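Mandelate racemase/muconate lactonizing enzyme family protein (Bradyrhizobium sp. ORS 278, PDB 3TOY) belongs to the enolase superfamily, its mandelate racemase/muconate lactonizing enzyme-type chain joining an antiparallel N-terminal sheet to a C-terminal barrel of parallel strands and helices. Local coordinates at residues A[144-147]-A[148-152]; A[222-225]-A[226-230]. All blocks are in the same frame, centred on the assembly; numbering follows the deposited sequence.

Overall arrangement
Both contacts are local turns at helix ends: contact 1 (144-152) takes in all of the short helix 146-149 and its exit, in the range of the N-terminal family domain, and contact 2 (222-230) the start of helix 226-236 in the barrel. They lie on opposite sides of the chain's centre, their centres about 40 Å apart and their nearest atoms about 27 Å, so neither touches the other. Each meets its own o-acetaldehydyl-hexaethylene glycol molecule. Contact 2 follows the strand that ends in Asp219, a ligand of calcium with Glu245 and Glu271. Separately, the Ala227 side chain is about 10 Å from a bound calcium ion.

Contact 1: residues A[144-147]-A[148-152]. With P4C (O-acetaldehydyl-hexaethylene glycol), chain H.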
loop_
_atom_site.group_PDB
_atom_site.type_symbol
_atom_site.label_atom_id
_atom_site.label_comp_id
_atom_site.label_asym_id
_atom_site.label_seq_id
_atom_site.Cartn_x
_atom_site.Cartn_y
_atom_site.Cartn_z
ATOM N N LYS A 144 -43.901 -21.297 -12.500
ATOM C CA LYS A 144 -42.874 -20.608 -13.280
ATOM C C LYS A 144 -41.517 -21.172 -12.934
ATOM O O LYS A 144 -41.320 -21.676 -11.837
ATOM C CB LYS A 144 -42.872 -19.122 -12.969
ATOM C CG LYS A 144 -44.030 -18.374 -13.568
ATOM C CD LYS A 144 -44.221 -17.044 -12.859
ATOM C CE LYS A 144 -45.175 -16.162 -13.644
ATOM N NZ LYS A 144 -45.476 -14.942 -12.870
ATOM N N PRO A 145 -40.584 -21.111 -13.890
ATOM C CA PRO A 145 -39.201 -21.461 -13.575
ATOM C C PRO A 145 -38.627 -20.449 -12.568
ATOM O O PRO A 145 -38.993 -19.268 -12.583
ATOM C CB PRO A 145 -38.481 -21.338 -14.924
ATOM C CG PRO A 145 -39.344 -20.457 -15.772
ATOM C CD PRO A 145 -40.769 -20.728 -15.299
ATOM N N VAL A 146 -37.727 -20.897 -11.708
ATOM C CA VAL A 146 -37.105 -19.961 -10.754
ATOM C C VAL A 146 -36.513 -18.738 -11.465
ATOM O O VAL A 146 -36.630 -17.620 -10.964
ATOM C CB VAL A 146 -36.027 -20.640 -9.893
ATOM C CG1 VAL A 146 -35.231 -19.590 -9.065
ATOM C CG2 VAL A 146 -36.668 -21.690 -8.972
ATOM N N VAL A 147 -35.878 -18.935 -12.621
ATOM C CA VAL A 147 -35.258 -17.789 -13.323
ATOM C C VAL A 147 -36.246 -16.645 -13.570
ATOM O O VAL A 147 -35.904 -15.482 -13.408
ATOM C CB VAL A 147 -34.525 -18.208 -14.630
ATOM C CG1 VAL A 147 -35.506 -18.797 -15.636
ATOM C CG2 VAL A 147 -33.747 -17.006 -15.264
ATOM N N GLU A 148 -37.494 -16.954 -13.945
ATOM C CA GLU A 148 -38.503 -15.883 -14.081
ATOM C C GLU A 148 -38.885 -15.234 -12.756
ATOM O O GLU A 148 -39.156 -14.027 -12.714
ATOM C CB GLU A 148 -39.763 -16.404 -14.804
ATOM C CG GLU A 148 -39.467 -16.682 -16.266
ATOM C CD GLU A 148 -40.618 -17.370 -16.987
ATOM O OE1 GLU A 148 -41.725 -17.480 -16.397
ATOM O OE2 GLU A 148 -40.401 -17.792 -18.145
ATOM N N LEU A 149 -38.894 -16.002 -11.671
ATOM C CA LEU A 149 -39.167 -15.409 -10.374
ATOM C C LEU A 149 -38.100 -14.351 -10.058
ATOM O O LEU A 149 -38.394 -13.326 -9.446
ATOM C CB LEU A 149 -39.142 -16.469 -9.281
ATOM C CG LEU A 149 -40.233 -17.539 -9.284
ATOM C CD1 LEU A 149 -40.172 -18.262 -7.964
ATOM C CD2 LEU A 149 -41.598 -16.901 -9.499
ATOM N N LEU A 150 -36.874 -14.620 -10.507
ATOM C CA LEU A 150 -35.722 -13.751 -10.229
ATOM C C LEU A 150 -35.618 -12.535 -11.163
ATOM O O LEU A 150 -34.644 -11.760 -11.090
ATOM C CB LEU A 150 -34.438 -14.587 -10.282
ATOM C CG LEU A 150 -34.395 -15.744 -9.277
ATOM C CD1 LEU A 150 -33.136 -16.607 -9.469
ATOM C CD2 LEU A 150 -34.534 -15.239 -7.830
ATOM N N GLY A 151 -36.615 -12.354 -12.029
ATOM C CA GLY A 151 -36.686 -11.165 -12.888
ATOM C C GLY A 151 -35.942 -11.350 -14.194
ATOM O O GLY A 151 -35.755 -10.389 -14.943
ATOM N N GLY A 152 -35.517 -12.581 -14.469
ATOM C CA GLY A 152 -34.816 -12.888 -15.715
ATOM C C GLY A 152 -35.644 -13.769 -16.637
ATOM O O GLY A 152 -36.855 -13.947 -16.424
HETATM O O1 P4C H . -27.742 -9.230 -7.617
HETATM C C2 P4C H . -28.210 -10.464 -8.182
HETATM C C3 P4C H . -29.270 -10.214 -9.252
HETATM O O4 P4C H . -30.576 -10.177 -8.666
HETATM C C5 P4C H . -31.576 -10.733 -9.537
HETATM C C6 P4C H . -32.986 -10.553 -8.976
HETATM O O7 P4C H . -33.217 -11.464 -7.903
HETATM C C8 P4C H . -34.290 -11.118 -7.020
HETATM C C9 P4C H . -34.155 -11.967 -5.757
HETATM O O10 P4C H . -33.765 -11.142 -4.653
HETATM C C11 P4C H . -33.171 -11.870 -3.578
HETATM C C12 P4C H . -32.549 -10.886 -2.589
HETATM O O13 P4C H . -31.312 -10.362 -3.088
HETATM C C14 P4C H . -30.576 -9.682 -2.064
HETATM C C15 P4C H . -29.405 -8.925 -2.687
HETATM O O16 P4C H . -28.265 -9.783 -2.782
#
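Glu148 reaches back, extended, and crosses Pro145 obliquely at the CG-CD edge of its ring; Pro145 is the N-cap of helix 146-149, three residues before it. From its CB, 3.7 Å from Pro145 O, the side chain heads toward that edge because CG lies anti to its own carbonyl carbon (chi1 -70°). CG then sits 3.8 Å from Pro145 CG, and the carboxylate carbon CD comes still nearer, 3.6 Å from that same Pro145 CG. Of the two oxygens at the tip, OE2 lies outside the ring by Pro145 CG, and OE1 sits by Pro145 CD and 3.8 Å from Lys144 CG. The Lys144 and Glu148 chains cross there at about a right angle, and Lys144 NZ runs on past without pairing with the carboxylate. Helix 146-149 is barely one turn long and ends in a Schellman motif: Gly151 has positive phi, Gly152 N bonds to Val147 O at 3.1 Å, and Gly151 N bonds to Glu148 O. Val147 CG2 rests beside the Gly152 backbone. Within the turn, Leu150 N donates to Val146 O, and the two side chains lie side by side, Val146 CG1 to Leu150 CD1 3.7 Å. Leu150 CD2 faces the bound o-acetaldehydyl-hexaethylene glycol, 3.9 Å from its C9, in a pocket that Leu305 of helix 300-314 also lines. Trp135 of helix 122-142 packs on Leu150 as well, and Val147 N bonds to His329 ND1.

Contact 2: residues A[222-225]-A[226-230]; sequences QSLD and PAEAT. With P4C (O-acetaldehydyl-hexaethylene glycol), chain N.
One carboxylate oxygen of the N-cap residue Asp225 serves both the helix and a bound o-acetaldehydyl-hexaethylene glycol: OD1 accepts from Glu228 N at 2.9 Å and from O1 of the ligand, also at 2.9 Å. The amide arrives nearly along the C-O axis of OD1, with a fairly straight N-H...O angle of 160°. Asp225 CG stands between its backbone N and carbonyl carbon (chi1 61°), which swings the carboxylate back over the first turn to reach that amide. Asp225 O takes the bond from Ala229 N, 2.9 Å away, so the residue grips the helix start through side chain and backbone alike. Just before the cap in sequence, Leu224 lays CD1 against Ala229 CA at 3.6 Å, while CD2 touches Glu228 CG at 4.0 Å. The bend of Glu228 at chi2 (66°) turns its carboxylate aside, toward salt bridges with Arg231 and Arg232. Pro317 of a neighbouring subunit packs on Asp225. The turn joins barrel strand 215-219 to helix 226-236, whose Pro226 and Ala229 lean on Val259 of the next barrel helix, 253-262.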
loop_
_atom_site.group_PDB
_atom_site.type_symbol
_atom_site.label_atom_id
_atom_site.label_comp_id
_atom_site.label_asym_id
_atom_site.label_seq_id
_atom_site.Cartn_x
_atom_site.Cartn_y
_atom_site.Cartn_z
ATOM N N GLN A 222 -6.614 -28.311 -6.800
ATOM C CA GLN A 222 -5.903 -27.956 -5.558
ATOM C C GLN A 222 -4.602 -28.713 -5.333
ATOM O O GLN A 222 -4.064 -28.712 -4.217
ATOM C CB GLN A 222 -6.788 -28.166 -4.337
ATOM C CG GLN A 222 -8.197 -27.554 -4.428
ATOM C CD GLN A 222 -9.011 -27.889 -3.214
ATOM O OE1 GLN A 222 -8.731 -27.406 -2.104
ATOM N NE2 GLN A 222 -10.032 -28.740 -3.395
ATOM N N SER A 223 -4.067 -29.314 -6.389
ATOM C CA SER A 223 -3.003 -30.305 -6.206
ATOM C C SER A 223 -1.587 -29.718 -6.146
ATOM O O SER A 223 -0.638 -30.433 -5.831
ATOM C CB SER A 223 -3.094 -31.378 -7.289
ATOM O OG SER A 223 -2.944 -30.801 -8.597
ATOM N N LEU A 224 -1.433 -28.432 -6.449
ATOM C CA LEU A 224 -0.088 -27.833 -6.473
ATOM C C LEU A 224 0.114 -26.846 -5.334
ATOM O O LEU A 224 -0.849 -26.442 -4.702
ATOM C CB LEU A 224 0.148 -27.114 -7.801
ATOM C CG LEU A 224 -0.131 -27.936 -9.059
ATOM C CD1 LEU A 224 0.155 -27.115 -10.310
ATOM C CD2 LEU A 224 0.764 -29.176 -9.016
ATOM N N ASP A 225 1.373 -26.461 -5.085
ATOM C CA ASP A 225 1.671 -25.285 -4.258
ATOM C C ASP A 225 1.886 -24.080 -5.165
ATOM O O ASP A 225 1.962 -24.218 -6.396
ATOM C CB ASP A 225 2.843 -25.516 -3.271
ATOM C CG ASP A 225 4.173 -25.836 -3.950
ATOM O OD1 ASP A 225 4.423 -25.434 -5.088
ATOM O OD2 ASP A 225 5.003 -26.500 -3.307
ATOM N N PRO A 226 1.919 -22.874 -4.585
ATOM C CA PRO A 226 2.000 -21.723 -5.468
ATOM C C PRO A 226 3.226 -21.687 -6.379
ATOM O O PRO A 226 3.093 -21.364 -7.558
ATOM C CB PRO A 226 1.975 -20.543 -4.492
ATOM C CG PRO A 226 1.088 -21.058 -3.385
ATOM C CD PRO A 226 1.509 -22.492 -3.221
ATOM N N ALA A 227 4.411 -22.037 -5.874
ATOM C CA ALA A 227 5.586 -21.979 -6.744
ATOM C C ALA A 227 5.448 -22.984 -7.912
ATOM O O ALA A 227 5.765 -22.666 -9.065
ATOM C CB ALA A 227 6.890 -22.235 -5.946
ATOM N N GLU A 228 4.968 -24.184 -7.614
ATOM C CA GLU A 228 4.836 -25.179 -8.687
ATOM C C GLU A 228 3.735 -24.804 -9.678
ATOM O O GLU A 228 3.876 -25.006 -10.896
ATOM C CB GLU A 228 4.614 -26.580 -8.124
ATOM C CG GLU A 228 4.504 -27.664 -9.214
ATOM C CD GLU A 228 5.793 -27.896 -10.032
ATOM O OE1 GLU A 228 6.886 -27.397 -9.658
ATOM O OE2 GLU A 228 5.718 -28.625 -11.051
ATOM N N ALA A 229 2.637 -24.255 -9.168
ATOM C CA ALA A 229 1.564 -23.816 -10.050
ATOM C C ALA A 229 2.107 -22.751 -10.996
ATOM O O ALA A 229 1.894 -22.786 -12.199
ATOM C CB ALA A 229 0.390 -23.273 -9.238
ATOM N N THR A 230 2.824 -21.780 -10.449
ATOM C CA THR A 230 3.421 -20.753 -11.304
ATOM C C THR A 230 4.326 -21.327 -12.403
ATOM O O THR A 230 4.273 -20.888 -13.549
ATOM C CB THR A 230 4.199 -19.723 -10.453
ATOM O OG1 THR A 230 3.242 -18.898 -9.780
ATOM C CG2 THR A 230 5.045 -18.820 -11.341
HETATM O O1 P4C N . 7.212 -25.952 -5.374
HETATM C C2 P4C N . 8.240 -26.628 -4.631
HETATM C C3 P4C N . 8.150 -28.119 -4.936
HETATM O O4 P4C N . 7.984 -28.811 -3.709
HETATM C C5 P4C N . 7.513 -30.139 -3.897
HETATM C C6 P4C N . 8.508 -31.078 -3.233
HETATM O O7 P4C N . 9.648 -31.221 -4.082
HETATM C C8 P4C N . 10.647 -32.038 -3.465
HETATM C C9 P4C N . 11.854 -32.137 -4.373
HETATM O O10 P4C N . 11.455 -32.874 -5.520
HETATM C C11 P4C N . 12.572 -33.158 -6.351
HETATM C C12 P4C N . 12.059 -33.714 -7.665
HETATM O O13 P4C N . 11.019 -32.865 -8.147
HETATM C C14 P4C N . 10.596 -33.235 -9.461
HETATM C C15 P4C N . 9.706 -32.130 -10.010
HETATM O O16 P4C N . 10.528 -31.017 -10.347
HETATM C C17 P4C N . 9.829 -29.776 -10.363
HETATM C C18 P4C N . 10.852 -28.660 -10.548
HETATM O O19 P4C N . 11.465 -28.770 -11.833
HETATM C C20 P4C N . 12.529 -27.837 -12.024
HETATM C C21 P4C N . 13.248 -28.109 -13.343
HETATM O O22 P4C N . 14.012 -29.318 -13.263
#